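PDB 1VQ3: phosphoribosylformylglycinamidine synthase, purS subunit from Thermotoga maritima, which forms the small PurS subunit of a multi-component synthase and assembles here as four copies of one alpha+beta chain. Local coordinates for residues C[18-23]-C[71-76]; C[34-39]-C[51-56]; C[57-62]-C[79-84]. All blocks are in the same frame, centred on the assembly; numbering follows the deposited sequence.

Contact 1. Residues C[18-23]-C[71-76]; sequences FAIDVQ and EIVKKA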
loop_
_atom_site.group_PDB
_atom_site.type_symbol
_atom_site.label_atom_id
_atom_site.label_comp_id
_atom_site.label_asym_id
_atom_site.label_seq_id
_atom_site.Cartn_x
_atom_site.Cartn_y
_atom_site.Cartn_z
ATOM N N PHE C 18 6.215 12.584 -13.208
ATOM C CA PHE C 18 5.297 12.017 -12.218
ATOM C C PHE C 18 4.447 10.887 -12.817
ATOM O O PHE C 18 4.145 10.853 -14.034
ATOM C CB PHE C 18 4.352 13.090 -11.682
ATOM C CG PHE C 18 5.037 14.226 -10.953
ATOM C CD1 PHE C 18 5.307 14.137 -9.616
ATOM C CD2 PHE C 18 5.402 15.386 -11.630
ATOM C CE1 PHE C 18 5.902 15.156 -8.965
ATOM C CE2 PHE C 18 5.989 16.428 -10.985
ATOM C CZ PHE C 18 6.255 16.341 -9.664
ATOM N N ALA C 19 3.976 10.014 -11.921
ATOM C CA ALA C 19 2.904 9.124 -12.210
ATOM C C ALA C 19 1.706 9.468 -11.347
ATOM O O ALA C 19 1.818 9.733 -10.132
ATOM C CB ALA C 19 3.307 7.700 -11.985
ATOM N N ILE C 20 0.541 9.374 -11.962
ATOM C CA ILE C 20 -0.754 9.596 -11.280
ATOM C C ILE C 20 -1.541 8.291 -11.406
ATOM O O ILE C 20 -1.851 7.834 -12.530
ATOM C CB ILE C 20 -1.524 10.736 -11.904
ATOM C CG1 ILE C 20 -0.661 12.009 -12.118
ATOM C CG2 ILE C 20 -2.790 11.024 -11.101
ATOM C CD1 ILE C 20 -1.232 12.948 -13.133
ATOM N N ASP C 21 -1.860 7.702 -10.260
ATOM C CA ASP C 21 -2.685 6.493 -10.147
ATOM C C ASP C 21 -4.143 6.856 -9.769
ATOM O O ASP C 21 -4.453 7.144 -8.609
ATOM C CB ASP C 21 -2.064 5.580 -9.111
ATOM C CG ASP C 21 -2.636 4.162 -9.103
ATOM O OD1 ASP C 21 -3.663 3.867 -9.724
ATOM O OD2 ASP C 21 -2.085 3.266 -8.450
ATOM N N VAL C 22 -5.012 6.800 -10.771
ATOM C CA VAL C 22 -6.387 7.237 -10.672
ATOM C C VAL C 22 -7.224 5.983 -10.566
ATOM O O VAL C 22 -7.190 5.113 -11.454
ATOM C CB VAL C 22 -6.864 7.999 -11.945
ATOM C CG1 VAL C 22 -8.249 8.584 -11.709
ATOM C CG2 VAL C 22 -5.869 9.094 -12.309
ATOM N N GLN C 23 -7.966 5.874 -9.478
ATOM C CA GLN C 23 -8.716 4.670 -9.197
ATOM C C GLN C 23 -10.136 5.059 -8.883
ATOM O O GLN C 23 -10.366 6.077 -8.299
ATOM C CB GLN C 23 -8.144 3.945 -7.983
ATOM C CG GLN C 23 -6.804 3.276 -8.185
ATOM C CD GLN C 23 -6.848 2.046 -9.135
ATOM O OE1 GLN C 23 -7.796 1.259 -9.149
ATOM N NE2 GLN C 23 -5.802 1.888 -9.893
ATOM N N GLU C 71 2.335 21.157 -7.699
ATOM C CA GLU C 71 1.103 21.950 -7.733
ATOM C C GLU C 71 0.445 21.891 -9.105
ATOM O O GLU C 71 -0.769 21.805 -9.219
ATOM C CB GLU C 71 1.387 23.407 -7.307
ATOM C CG GLU C 71 1.829 23.513 -5.848
ATOM C CD GLU C 71 0.769 22.983 -4.882
ATOM O OE1 GLU C 71 -0.376 23.420 -4.980
ATOM O OE2 GLU C 71 1.073 22.148 -4.022
ATOM N N ILE C 72 1.245 21.907 -10.169
ATOM C CA ILE C 72 0.707 21.834 -11.507
ATOM C C ILE C 72 0.045 20.484 -11.765
ATOM O O ILE C 72 -1.024 20.400 -12.405
ATOM C CB ILE C 72 1.842 22.153 -12.547
ATOM C CG1 ILE C 72 2.139 23.659 -12.553
ATOM C CG2 ILE C 72 1.423 21.723 -13.892
ATOM C CD1 ILE C 72 3.506 23.993 -13.146
ATOM N N VAL C 73 0.665 19.426 -11.258
ATOM C CA VAL C 73 0.109 18.085 -11.396
ATOM C C VAL C 73 -1.261 18.001 -10.734
ATOM O O VAL C 73 -2.172 17.495 -11.316
ATOM C CB VAL C 73 0.997 16.993 -10.784
ATOM C CG1 VAL C 73 0.214 15.616 -10.757
ATOM C CG2 VAL C 73 2.289 16.865 -11.575
ATOM N N LYS C 74 -1.366 18.471 -9.506
ATOM C CA LYS C 74 -2.638 18.534 -8.839
ATOM C C LYS C 74 -3.657 19.388 -9.626
ATOM O O LYS C 74 -4.791 19.017 -9.753
ATOM C CB LYS C 74 -2.496 19.113 -7.461
ATOM C CG LYS C 74 -1.741 18.237 -6.452
ATOM C CD LYS C 74 -1.937 18.769 -5.034
ATOM C CE LYS C 74 -1.375 20.136 -4.857
ATOM N NZ LYS C 74 -1.471 20.643 -3.478
ATOM N N LYS C 75 -3.251 20.522 -10.172
ATOM C CA LYS C 75 -4.171 21.304 -11.011
ATOM C C LYS C 75 -4.673 20.518 -12.222
ATOM O O LYS C 75 -5.873 20.584 -12.594
ATOM C CB LYS C 75 -3.501 22.613 -11.462
ATOM C CG LYS C 75 -3.188 23.552 -10.348
ATOM N N ALA C 76 -3.764 19.771 -12.862
ATOM C CA ALA C 76 -4.148 18.906 -14.009
ATOM C C ALA C 76 -5.210 17.896 -13.614
ATOM O O ALA C 76 -6.145 17.660 -14.344
ATOM C CB ALA C 76 -2.970 18.172 -14.606
#

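Contact 2. Residues C[34-39]-C[51-56]; sequences ETIERV and LRLGKS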
loop_
_atom_site.group_PDB
_atom_site.type_symbol
_atom_site.label_atom_id
_atom_site.label_comp_id
_atom_site.label_asym_id
_atom_site.label_seq_id
_atom_site.Cartn_x
_atom_site.Cartn_y
_atom_site.Cartn_z
ATOM N N GLU C 34 -13.672 -6.923 -12.429
ATOM C CA GLU C 34 -14.276 -8.187 -12.087
ATOM C C GLU C 34 -14.086 -9.191 -13.201
ATOM O O GLU C 34 -13.733 -10.323 -12.945
ATOM C CB GLU C 34 -15.773 -8.008 -11.865
ATOM C CG GLU C 34 -16.124 -7.124 -10.697
ATOM C CD GLU C 34 -17.628 -6.879 -10.611
ATOM O OE1 GLU C 34 -18.399 -7.460 -11.437
ATOM O OE2 GLU C 34 -18.019 -6.084 -9.746
ATOM N N THR C 35 -14.304 -8.778 -14.445
ATOM C CA THR C 35 -14.084 -9.686 -15.565
ATOM C C THR C 35 -12.647 -10.165 -15.585
ATOM O O THR C 35 -12.407 -11.369 -15.726
ATOM C CB THR C 35 -14.466 -9.016 -16.906
ATOM O OG1 THR C 35 -15.871 -8.764 -16.902
ATOM C CG2 THR C 35 -14.277 -9.937 -18.099
ATOM N N ILE C 36 -11.703 -9.221 -15.467
ATOM C CA ILE C 36 -10.277 -9.561 -15.482
ATOM C C ILE C 36 -9.924 -10.500 -14.344
ATOM O O ILE C 36 -9.284 -11.553 -14.576
ATOM C CB ILE C 36 -9.415 -8.306 -15.449
ATOM C CG1 ILE C 36 -9.566 -7.538 -16.750
ATOM C CG2 ILE C 36 -7.955 -8.653 -15.180
ATOM C CD1 ILE C 36 -9.184 -6.090 -16.620
ATOM N N GLU C 37 -10.361 -10.180 -13.128
ATOM C CA GLU C 37 -10.123 -11.065 -11.987
ATOM C C GLU C 37 -10.603 -12.523 -12.270
ATOM O O GLU C 37 -9.930 -13.509 -11.966
ATOM C CB GLU C 37 -10.795 -10.498 -10.735
ATOM C CG GLU C 37 -10.675 -11.388 -9.518
ATOM C CD GLU C 37 -11.072 -10.723 -8.213
ATOM O OE1 GLU C 37 -10.941 -9.499 -8.067
ATOM O OE2 GLU C 37 -11.496 -11.467 -7.313
ATOM N N ARG C 38 -11.776 -12.637 -12.868
ATOM C CA ARG C 38 -12.397 -13.932 -13.092
ATOM C C ARG C 38 -11.615 -14.752 -14.134
ATOM O O ARG C 38 -11.433 -15.956 -13.965
ATOM C CB ARG C 38 -13.841 -13.704 -13.524
ATOM C CG ARG C 38 -14.692 -14.957 -13.683
ATOM C CD ARG C 38 -16.023 -14.664 -14.402
ATOM N NE ARG C 38 -16.619 -13.380 -13.979
ATOM C CZ ARG C 38 -17.059 -12.393 -14.793
ATOM N NH1 ARG C 38 -17.003 -12.484 -16.126
ATOM N NH2 ARG C 38 -17.577 -11.298 -14.255
ATOM N N VAL C 39 -11.102 -14.082 -15.169
ATOM C CA VAL C 39 -10.196 -14.724 -16.133
ATOM C C VAL C 39 -8.920 -15.203 -15.449
ATOM O O VAL C 39 -8.480 -16.355 -15.633
ATOM C CB VAL C 39 -9.830 -13.777 -17.297
ATOM C CG1 VAL C 39 -8.837 -14.439 -18.234
ATOM C CG2 VAL C 39 -11.071 -13.379 -18.041
ATOM N N LEU C 51 -9.106 -7.280 -7.376
ATOM C CA LEU C 51 -8.512 -6.622 -8.546
ATOM C C LEU C 51 -9.277 -5.344 -8.843
ATOM O O LEU C 51 -10.476 -5.380 -8.897
ATOM C CB LEU C 51 -8.536 -7.544 -9.745
ATOM C CG LEU C 51 -7.690 -7.049 -10.951
ATOM C CD1 LEU C 51 -7.011 -8.199 -11.593
ATOM C CD2 LEU C 51 -8.497 -6.236 -12.003
ATOM N N ARG C 52 -8.582 -4.214 -9.016
ATOM C CA ARG C 52 -9.221 -2.996 -9.477
ATOM C C ARG C 52 -8.412 -2.407 -10.613
ATOM O O ARG C 52 -7.182 -2.388 -10.554
ATOM C CB ARG C 52 -9.349 -1.975 -8.339
ATOM C CG ARG C 52 -10.192 -2.454 -7.193
ATOM C CD ARG C 52 -11.726 -2.290 -7.385
ATOM N NE ARG C 52 -12.159 -0.885 -7.310
ATOM C CZ ARG C 52 -13.430 -0.483 -7.288
ATOM N NH1 ARG C 52 -14.409 -1.374 -7.346
ATOM N NH2 ARG C 52 -13.719 0.813 -7.206
ATOM N N LEU C 53 -9.121 -2.015 -11.662
ATOM C CA LEU C 53 -8.566 -1.441 -12.859
ATOM C C LEU C 53 -8.811 0.079 -12.843
ATOM O O LEU C 53 -9.934 0.559 -12.812
ATOM C CB LEU C 53 -9.211 -2.081 -14.086
ATOM C CG LEU C 53 -8.751 -1.533 -15.434
ATOM C CD1 LEU C 53 -7.291 -1.809 -15.757
ATOM C CD2 LEU C 53 -9.627 -2.055 -16.478
ATOM N N GLY C 54 -7.716 0.820 -12.789
ATOM C CA GLY C 54 -7.721 2.259 -12.918
ATOM C C GLY C 54 -6.782 2.675 -14.036
ATOM O O GLY C 54 -6.423 1.866 -14.932
ATOM N N LYS C 55 -6.409 3.947 -13.963
ATOM C CA LYS C 55 -5.591 4.616 -14.948
ATOM C C LYS C 55 -4.286 5.073 -14.334
ATOM O O LYS C 55 -4.207 5.453 -13.172
ATOM C CB LYS C 55 -6.343 5.831 -15.485
ATOM C CG LYS C 55 -7.629 5.488 -16.175
ATOM C CD LYS C 55 -8.309 6.724 -16.709
ATOM C CE LYS C 55 -9.378 7.226 -15.791
ATOM N NZ LYS C 55 -10.230 8.251 -16.466
ATOM N N SER C 56 -3.244 4.958 -15.128
ATOM C CA SER C 56 -1.932 5.393 -14.736
ATOM C C SER C 56 -1.472 6.381 -15.801
ATOM O O SER C 56 -1.227 6.029 -16.967
ATOM C CB SER C 56 -0.965 4.213 -14.590
ATOM O OG SER C 56 0.348 4.730 -14.402
#

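Contact 3. Residues C[57-62]-C[79-84]; sequences IHLEVE and ELLVNP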
loop_
_atom_site.group_PDB
_atom_site.type_symbol
_atom_site.label_atom_id
_atom_site.label_comp_id
_atom_site.label_asym_id
_atom_site.label_seq_id
_atom_site.Cartn_x
_atom_site.Cartn_y
_atom_site.Cartn_z
ATOM N N ILE C 57 -1.411 7.638 -15.389
ATOM C CA ILE C 57 -1.057 8.709 -16.258
ATOM C C ILE C 57 0.354 9.066 -15.871
ATOM O O ILE C 57 0.626 9.400 -14.712
ATOM C CB ILE C 57 -2.032 9.881 -16.102
ATOM C CG1 ILE C 57 -3.436 9.481 -16.585
ATOM C CG2 ILE C 57 -1.512 11.058 -16.935
ATOM C CD1 ILE C 57 -4.556 10.342 -15.973
ATOM N N HIS C 58 1.261 8.957 -16.833
ATOM C CA HIS C 58 2.624 9.515 -16.666
ATOM C C HIS C 58 2.733 10.880 -17.359
ATOM O O HIS C 58 2.157 11.091 -18.439
ATOM C CB HIS C 58 3.637 8.565 -17.311
ATOM C CG HIS C 58 3.863 7.311 -16.528
ATOM N ND1 HIS C 58 4.844 6.398 -16.853
ATOM C CD2 HIS C 58 3.185 6.781 -15.486
ATOM C CE1 HIS C 58 4.796 5.379 -16.017
ATOM N NE2 HIS C 58 3.796 5.583 -15.178
ATOM N N LEU C 59 3.446 11.827 -16.741
ATOM C CA LEU C 59 3.612 13.126 -17.366
ATOM C C LEU C 59 4.803 13.815 -16.823
ATOM O O LEU C 59 5.325 13.437 -15.781
ATOM C CB LEU C 59 2.364 14.013 -17.199
ATOM C CG LEU C 59 1.964 14.523 -15.805
ATOM C CD1 LEU C 59 0.680 15.307 -15.963
ATOM C CD2 LEU C 59 1.731 13.395 -14.823
ATOM N N GLU C 60 5.241 14.834 -17.554
ATOM C CA GLU C 60 6.388 15.625 -17.159
ATOM C C GLU C 60 5.916 17.041 -17.047
ATOM O O GLU C 60 5.069 17.493 -17.827
ATOM C CB GLU C 60 7.519 15.557 -18.204
ATOM C CG GLU C 60 7.913 14.165 -18.582
ATOM C CD GLU C 60 9.170 14.109 -19.421
ATOM O OE1 GLU C 60 9.502 15.135 -20.073
ATOM O OE2 GLU C 60 9.785 13.013 -19.457
ATOM N N VAL C 61 6.512 17.770 -16.122
ATOM C CA VAL C 61 6.127 19.144 -15.852
ATOM C C VAL C 61 7.400 20.015 -15.849
ATOM O O VAL C 61 8.361 19.670 -15.149
ATOM C CB VAL C 61 5.417 19.272 -14.489
ATOM C CG1 VAL C 61 5.075 20.732 -14.197
ATOM C CG2 VAL C 61 4.142 18.413 -14.445
ATOM N N GLU C 62 7.383 21.112 -16.609
ATOM C CA GLU C 62 8.479 22.089 -16.659
ATOM C C GLU C 62 8.215 23.130 -15.624
ATOM O O GLU C 62 7.181 23.756 -15.662
ATOM C CB GLU C 62 8.581 22.743 -18.045
ATOM N N GLU C 79 -8.563 19.775 -12.891
ATOM C CA GLU C 79 -9.167 20.442 -14.046
ATOM C C GLU C 79 -9.594 19.479 -15.099
ATOM O O GLU C 79 -10.410 19.810 -15.953
ATOM C CB GLU C 79 -8.201 21.431 -14.654
ATOM C CG GLU C 79 -7.909 22.608 -13.744
ATOM C CD GLU C 79 -8.880 23.774 -13.927
ATOM O OE1 GLU C 79 -10.005 23.601 -14.460
ATOM O OE2 GLU C 79 -8.490 24.889 -13.547
ATOM N N LEU C 80 -9.014 18.284 -15.095
ATOM C CA LEU C 80 -9.269 17.375 -16.153
ATOM C C LEU C 80 -9.049 15.902 -15.835
ATOM O O LEU C 80 -9.873 15.104 -16.164
ATOM C CB LEU C 80 -8.421 17.753 -17.343
ATOM C CG LEU C 80 -8.686 16.996 -18.638
ATOM C CD1 LEU C 80 -10.012 17.421 -19.284
ATOM C CD2 LEU C 80 -7.551 17.207 -19.600
ATOM N N LEU C 81 -7.922 15.534 -15.257
ATOM C CA LEU C 81 -7.536 14.108 -15.280
ATOM C C LEU C 81 -8.387 13.212 -14.359
ATOM O O LEU C 81 -8.611 12.044 -14.664
ATOM C CB LEU C 81 -6.059 13.947 -14.984
ATOM C CG LEU C 81 -5.156 14.675 -15.954
ATOM C CD1 LEU C 81 -3.700 14.469 -15.546
ATOM C CD2 LEU C 81 -5.424 14.282 -17.413
ATOM N N VAL C 82 -8.882 13.772 -13.261
ATOM C CA VAL C 82 -9.625 13.007 -12.259
ATOM C C VAL C 82 -11.060 13.543 -12.097
ATOM O O VAL C 82 -11.276 14.747 -11.916
ATOM C CB VAL C 82 -8.883 13.042 -10.888
ATOM C CG1 VAL C 82 -9.538 12.129 -9.880
ATOM C CG2 VAL C 82 -7.404 12.595 -11.058
ATOM N N ASN C 83 -12.012 12.625 -12.158
ATOM C CA ASN C 83 -13.399 12.945 -11.868
ATOM C C ASN C 83 -13.551 12.854 -10.369
ATOM O O ASN C 83 -13.524 11.762 -9.834
ATOM C CB ASN C 83 -14.322 11.942 -12.560
ATOM C CG ASN C 83 -15.824 12.301 -12.435
ATOM O OD1 ASN C 83 -16.274 12.806 -11.412
ATOM N ND2 ASN C 83 -16.591 12.001 -13.474
ATOM N N PRO C 84 -13.781 13.967 -9.689
ATOM C CA PRO C 84 -13.754 13.987 -8.227
ATOM C C PRO C 84 -14.901 13.213 -7.548
ATOM O O PRO C 84 -14.801 12.852 -6.375
ATOM C CB PRO C 84 -13.890 15.471 -7.900
ATOM C CG PRO C 84 -14.493 16.068 -9.049
ATOM C CD PRO C 84 -14.204 15.261 -10.250
#

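Contact 1. Residues C[18-23]-C[71-76]
With chi1 of 170°, V73 sets CG1 opposite the backbone N and CG2 beside it, which turns one methyl to I20 and the other to F18. F18 and I20 each carry CG (CG1 in I20) anti to the carbonyl carbon. Their side chains rise from the strand toward the helix. V73 CG2 lies 3.4 Å from F18 CD2, a tight fit. The same methyl also meets F18 CE2 at 3.8 Å. It approaches the ring obliquely. V73 CG1 meets I20 CD1 at 3.9 Å, and these two side chains reach toward each other tip to tip. No hydrogen bond crosses between the segments.

This is helix-on-sheet packing in a small alpha+beta fold. Helix 66-81 covers one face of an antiparallel sheet in which strand 15-24 lies in the middle. V91 of the third strand also touches both F18 and V73.

D21 belongs to the other face of the strand. Q23 NE2 donates to D21 OD1 at 2.9 Å, almost straight at 177°. The donor meets the syn lone pair of the oxygen. R92, S56 and H58 of the second subunit also bind the D21 carboxylate. These bonds hold the buried group, and the arginine would probably offset its charge. K74 leaves the helix pointing away from the strand, and its NZ pairs with E71 OE2 at 3.0 Å. K74 NZ also bonds E64 O of the third subunit.

Contact 2. Residues C[34-39]-C[51-56]
I36 supplies the apolar part of this contact, meeting L51 and L53 of the strand with two different branches. I36 CG2 lies 3.7 Å from L51 CD1, and its CB and CG2 also touch L51 CD2. The longer branch ends in CD1, 4.1 Å from L53 CD2. I36 crosses both leucines at about a right angle.

The polar part is one hydrogen bond. L51 N, the first N-H of the strand, donates to E37 OE1 at 3.0 Å, with an N-H...O angle of 167°. The oxygen is met on its anti side, and the donor is tilted well out of the carboxylate plane. E37 is extended beyond CG, with CG anti to the backbone N (chi1 176°); this carries the carboxylate to the first residue of the strand. Its CB packs 3.8 Å from L51 CB as the two side chains pass in opposite directions.

The axes of helix 34-39 and strand 51-56 approach to 7.7 Å. Helix 31-43 sits beside the beginning of strand 51-62. That strand pairs with strand 15-24 on one side and continues the sheet into the second subunit, whose L81 packs on I36.

Contact 3. Residues C[57-62]-C[79-84]
L81, at the end of helix 66-81, meets I57 and L59 of strand 51-62. Its CB makes the first touch, 4.0 Å from I57 CD1. At CB the chain turns with CG anti to the carbonyl carbon (chi1 -59°), which lays the isobutyl group over the strand. CG lies 4.4 Å from the same I57 methyl. Both L81 methyls stay near I57: CD2 is 4.3 Å and CD1 4.2 Å from I57 CD1. CD1 alone also reaches toward L59, ending 4.5 Å from L59 CD1, a looser touch. I57 and L81 cross obliquely, and the whole interface is apolar. No hydrogen bond joins the two segments.

I57 receives L81 mainly through the end of its longer branch. I57 CG1 is anti to the carbonyl carbon, which carries CD1 up to L81 CB; the CG2 methyl lies near L81 CD1. All three touching residues are buried. I20 of the neighbouring strand and A76 of the same helix also pack on L81. From the second subunit, I36 touches L81 and L53 touches I57, so this core is shared across the interface.

The helix ends here. It widens into a pi-type turn at 79-81, and V82 is the first residue to leave helical angles. N83 N bonds E87 OE1, which ties the following loop to the start of the last strand.

Strands 51-62 and 87-93 run the same way, with antiparallel strand 15-24 between them and helix 66-81 as the connection. This is a split beta-alpha-beta crossover. L81 packs at the end of its helix, against the strand from which the crossover starts.

Overall arrangement
Contacts 1 and 3 belong to one buried core. Their centres are about 4 Å apart, and both set helix 66-81 on the sheet, one through strand 15-24 and the other through strand 51-62. Backbone pairing of F18 with L59 and of I20 with I57 joins these strands. Both interfaces are purely apolar. Contact 2 lies about 21 Å from the centre of contact 1 and is only partly buried. It uses the other helix, 31-43, and the opposite end of strand 51-62. There a glutamate bond to a backbone N-H is added to the apolar packing. All three contacts also touch the second subunit.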